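Local coordinates for transcriptional regulator, marR family, putative (Sulfolobus solfataricus, PDB 3F3X), which probably acts as a DNA-binding transcription factor of the MarR family, regulating transcription in an archaeon as a winged-helix dimer, at residues 23-28 with 113-118. Sequence-based numbering, arbitrary orientation.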
ATOM      1  N   LYS A  23      -8.428  -2.706  -1.630  1.00 32.67           N
ATOM      2  CA  LYS A  23      -9.842  -2.735  -1.291  1.00 33.56           C
ATOM      3  C   LYS A  23     -10.571  -3.549  -2.353  1.00 31.91           C
ATOM      4  O   LYS A  23     -11.437  -4.368  -2.042  1.00 31.74           O
ATOM      5  CB  LYS A  23     -10.428  -1.319  -1.243  1.00 36.25           C
ATOM      6  CG  LYS A  23     -11.898  -1.295  -0.838  1.00 39.39           C
ATOM      7  CD  LYS A  23     -12.512   0.094  -0.961  1.00 43.43           C
ATOM      8  CE  LYS A  23     -14.006   0.051  -0.661  1.00 45.13           C
ATOM      9  NZ  LYS A  23     -14.666   1.367  -0.894  1.00 49.07           N
ATOM     10  N   GLU A  24     -10.216  -3.321  -3.612  1.00 31.56           N
ATOM     11  CA  GLU A  24     -10.846  -4.046  -4.708  1.00 32.36           C
ATOM     12  C   GLU A  24     -10.454  -5.514  -4.677  1.00 30.74           C
ATOM     13  O   GLU A  24     -11.296  -6.394  -4.872  1.00 29.88           O
ATOM     14  CB  GLU A  24     -10.456  -3.433  -6.051  1.00 36.08           C
ATOM     15  CG  GLU A  24     -11.000  -2.033  -6.249  1.00 43.29           C
ATOM     16  CD  GLU A  24     -11.460  -1.796  -7.670  1.00 47.71           C
ATOM     17  OE1 GLU A  24     -12.298  -2.585  -8.156  1.00 51.88           O
ATOM     18  OE2 GLU A  24     -10.988  -0.823  -8.298  1.00 50.80           O
ATOM     19  N   PHE A  25      -9.176  -5.773  -4.418  1.00 27.74           N
ATOM     20  CA  PHE A  25      -8.671  -7.143  -4.347  1.00 27.87           C
ATOM     21  C   PHE A  25      -9.364  -7.932  -3.244  1.00 28.18           C
ATOM     22  O   PHE A  25      -9.879  -9.025  -3.487  1.00 27.14           O
ATOM     23  CB  PHE A  25      -7.159  -7.147  -4.097  1.00 26.53           C
ATOM     24  CG  PHE A  25      -6.337  -6.744  -5.289  1.00 27.82           C
ATOM     25  CD1 PHE A  25      -6.944  -6.370  -6.482  1.00 28.05           C
ATOM     26  CD2 PHE A  25      -4.945  -6.753  -5.220  1.00 28.57           C
ATOM     27  CE1 PHE A  25      -6.180  -6.002  -7.590  1.00 29.13           C
ATOM     28  CE2 PHE A  25      -4.171  -6.387  -6.322  1.00 32.08           C
ATOM     29  CZ  PHE A  25      -4.794  -6.014  -7.513  1.00 29.83           C
ATOM     30  N   ASN A  26      -9.373  -7.383  -2.029  1.00 28.23           N
ATOM     31  CA  ASN A  26     -10.008  -8.061  -0.903  1.00 29.09           C
ATOM     32  C   ASN A  26     -11.517  -8.221  -1.091  1.00 29.79           C
ATOM     33  O   ASN A  26     -12.093  -9.226  -0.672  1.00 30.81           O
ATOM     34  CB  ASN A  26      -9.739  -7.313   0.410  1.00 27.98           C
ATOM     35  CG  ASN A  26      -8.315  -7.503   0.915  1.00 31.32           C
ATOM     36  OD1 ASN A  26      -7.650  -8.481   0.576  1.00 31.10           O
ATOM     37  ND2 ASN A  26      -7.852  -6.576   1.745  1.00 31.46           N
ATOM     38  N   ASN A  27     -12.152  -7.233  -1.721  1.00 29.92           N
ATOM     39  CA  ASN A  27     -13.588  -7.288  -1.956  1.00 31.66           C
ATOM     40  C   ASN A  27     -13.908  -8.431  -2.919  1.00 30.25           C
ATOM     41  O   ASN A  27     -14.771  -9.268  -2.635  1.00 30.94           O
ATOM     42  CB  ASN A  27     -14.107  -5.976  -2.542  1.00 33.21           C
ATOM     43  CG  ASN A  27     -15.575  -6.050  -2.873  1.00 37.36           C
ATOM     44  OD1 ASN A  27     -15.974  -5.914  -4.032  1.00 40.15           O
ATOM     45  ND2 ASN A  27     -16.393  -6.283  -1.856  1.00 37.72           N
ATOM     46  N   ARG A  28     -13.196  -8.463  -4.043  1.00 30.18           N
ATOM     47  CA  ARG A  28     -13.375  -9.477  -5.070  1.00 30.75           C
ATOM     48  C   ARG A  28     -13.081 -10.885  -4.546  1.00 30.09           C
ATOM     49  O   ARG A  28     -13.926 -11.776  -4.639  1.00 28.63           O
ATOM     50  CB  ARG A  28     -12.440  -9.181  -6.243  1.00 33.62           C
ATOM     51  CG  ARG A  28     -12.922  -9.666  -7.581  1.00 40.00           C
ATOM     52  CD  ARG A  28     -13.963  -8.718  -8.143  1.00 44.22           C
ATOM     53  NE  ARG A  28     -14.022  -8.876  -9.588  1.00 48.27           N
ATOM     54  CZ  ARG A  28     -14.635  -8.049 -10.423  1.00 49.79           C
ATOM     55  NH1 ARG A  28     -15.270  -6.973  -9.974  1.00 50.65           N
ATOM     56  NH2 ARG A  28     -14.593  -8.302 -11.720  1.00 52.75           N
ATOM     57  N   ASN A 113      -7.458 -11.243 -14.199  1.00 24.55           N
ATOM     58  CA  ASN A 113      -8.480 -10.646 -15.058  1.00 27.33           C
ATOM     59  C   ASN A 113      -8.876  -9.267 -14.543  1.00 27.62           C
ATOM     60  O   ASN A 113      -9.060  -8.334 -15.326  1.00 27.72           O
ATOM     61  CB  ASN A 113      -9.723 -11.545 -15.135  1.00 28.15           C
ATOM     62  CG  ASN A 113      -9.461 -12.842 -15.882  1.00 29.83           C
ATOM     63  OD1 ASN A 113      -8.590 -12.901 -16.744  1.00 33.39           O
ATOM     64  ND2 ASN A 113     -10.224 -13.882 -15.565  1.00 29.95           N
ATOM     65  N   LEU A 114      -9.001  -9.145 -13.225  1.00 27.90           N
ATOM     66  CA  LEU A 114      -9.367  -7.880 -12.603  1.00 28.79           C
ATOM     67  C   LEU A 114      -8.329  -6.815 -12.940  1.00 29.08           C
ATOM     68  O   LEU A 114      -8.671  -5.720 -13.371  1.00 28.19           O
ATOM     69  CB  LEU A 114      -9.461  -8.030 -11.083  1.00 29.71           C
ATOM     70  CG  LEU A 114      -9.852  -6.763 -10.319  1.00 32.26           C
ATOM     71  CD1 LEU A 114     -11.197  -6.255 -10.821  1.00 35.57           C
ATOM     72  CD2 LEU A 114      -9.917  -7.059  -8.831  1.00 34.46           C
ATOM     73  N   VAL A 115      -7.054  -7.137 -12.749  1.00 27.38           N
ATOM     74  CA  VAL A 115      -5.993  -6.178 -13.042  1.00 28.62           C
ATOM     75  C   VAL A 115      -5.914  -5.896 -14.534  1.00 29.85           C
ATOM     76  O   VAL A 115      -5.738  -4.751 -14.962  1.00 28.45           O
ATOM     77  CB  VAL A 115      -4.630  -6.682 -12.542  1.00 28.54           C
ATOM     78  CG1 VAL A 115      -3.537  -5.698 -12.951  1.00 26.29           C
ATOM     79  CG2 VAL A 115      -4.674  -6.824 -11.022  1.00 27.39           C
ATOM     80  N   ASN A 116      -6.038  -6.945 -15.331  1.00 30.24           N
ATOM     81  CA  ASN A 116      -6.002  -6.774 -16.774  1.00 34.95           C
ATOM     82  C   ASN A 116      -7.127  -5.844 -17.211  1.00 35.40           C
ATOM     83  O   ASN A 116      -6.926  -4.967 -18.042  1.00 35.24           O
ATOM     84  CB  ASN A 116      -6.167  -8.127 -17.463  1.00 37.67           C
ATOM     85  CG  ASN A 116      -6.341  -8.009 -18.980  1.00 42.60           C
ATOM     86  OD1 ASN A 116      -7.465  -8.014 -19.492  1.00 46.82           O
ATOM     87  ND2 ASN A 116      -5.228  -7.914 -19.702  1.00 46.59           N
ATOM     88  N   GLU A 117      -8.314  -6.047 -16.647  1.00 36.54           N
ATOM     89  CA  GLU A 117      -9.472  -5.216 -17.011  1.00 39.96           C
ATOM     90  C   GLU A 117      -9.222  -3.753 -16.694  1.00 40.34           C
ATOM     91  O   GLU A 117      -9.453  -2.863 -17.499  1.00 39.17           O
ATOM     92  CB  GLU A 117     -10.739  -5.643 -16.260  1.00 42.72           C
ATOM     93  CG  GLU A 117     -10.814  -5.126 -14.816  1.00 47.70           C
ATOM     94  CD  GLU A 117     -12.187  -5.256 -14.190  1.00 50.96           C
ATOM     95  OE1 GLU A 117     -12.909  -4.235 -14.134  1.00 53.49           O
ATOM     96  OE2 GLU A 117     -12.556  -6.373 -13.766  1.00 51.13           O
ATOM     97  N   MET A 118      -8.716  -3.522 -15.500  1.00 39.79           N
ATOM     98  CA  MET A 118      -8.476  -2.176 -15.054  1.00 40.21           C
ATOM     99  C   MET A 118      -7.362  -1.449 -15.758  1.00 39.38           C
ATOM    100  O   MET A 118      -7.526  -0.277 -16.092  1.00 37.92           O
ATOM    101  CB  MET A 118      -8.211  -2.149 -13.558  1.00 42.54           C
ATOM    102  CG  MET A 118      -9.332  -2.705 -12.699  1.00 46.87           C
ATOM    103  SD  MET A 118      -8.970  -2.275 -10.952  1.00 51.00           S
ATOM    104  CE  MET A 118      -7.562  -3.372 -10.530  1.00 49.83           C
TER
HETATM  105  O   HOH W   1     -15.488  -6.719 -13.295  1.00 45.07           O
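Leu114 reaches from helix 98-118 to a place between Phe25 and Arg28, one turn apart on helix 3-33, and its two methyls meet chiefly different groups. CD2 lies at the edge of the Phe25 ring, near the ring plane, with CD1 of the phenylalanine 3.9 Å away. CD1 of Leu114 sits over the centre of one face of the Arg28 guanidinium, 3.9 Å from CZ. The arginine chain bends at chi2 (79°), turning CD out of a straight run, and its tip meets that of Glu117. There Arg28 NH2 and Glu117 OE2 form a long salt bridge of 3.5 Å; OE2 stands off the plane of the guanidinium, the two flat groups are turned 68° apart, and the attraction is one of charge without a directed N-H. A water modelled beside the pair donates to Glu117 OE2, but it stands implausibly close to Arg28 NH2, so that half of the bridge is doubtful. Segments 23-28 and 113-118 run obliquely, 138° between their N-to-C directions, and both belong to the all-helical part of the MarR fold, where helices from the two ends of the chain meet beside the winged helix-turn-helix. Val115 CG2 comes obliquely to the same Phe25 ring, 3.6 Å from CZ, while the methyl of Met118 approaches CE1 more loosely. Met11 of the second subunit packs on this phenylalanine too, placing the ring beside the dimer interface. An alanine in place of Phe25 would probably open a gap beside Leu114 CD2 and Val115 CG2, leaving both methyls without the ring they pack on. Glu24 and Met118 pass one another with their chains running opposite ways, the carboxylate OE2 coming to 3.6 Å from SD.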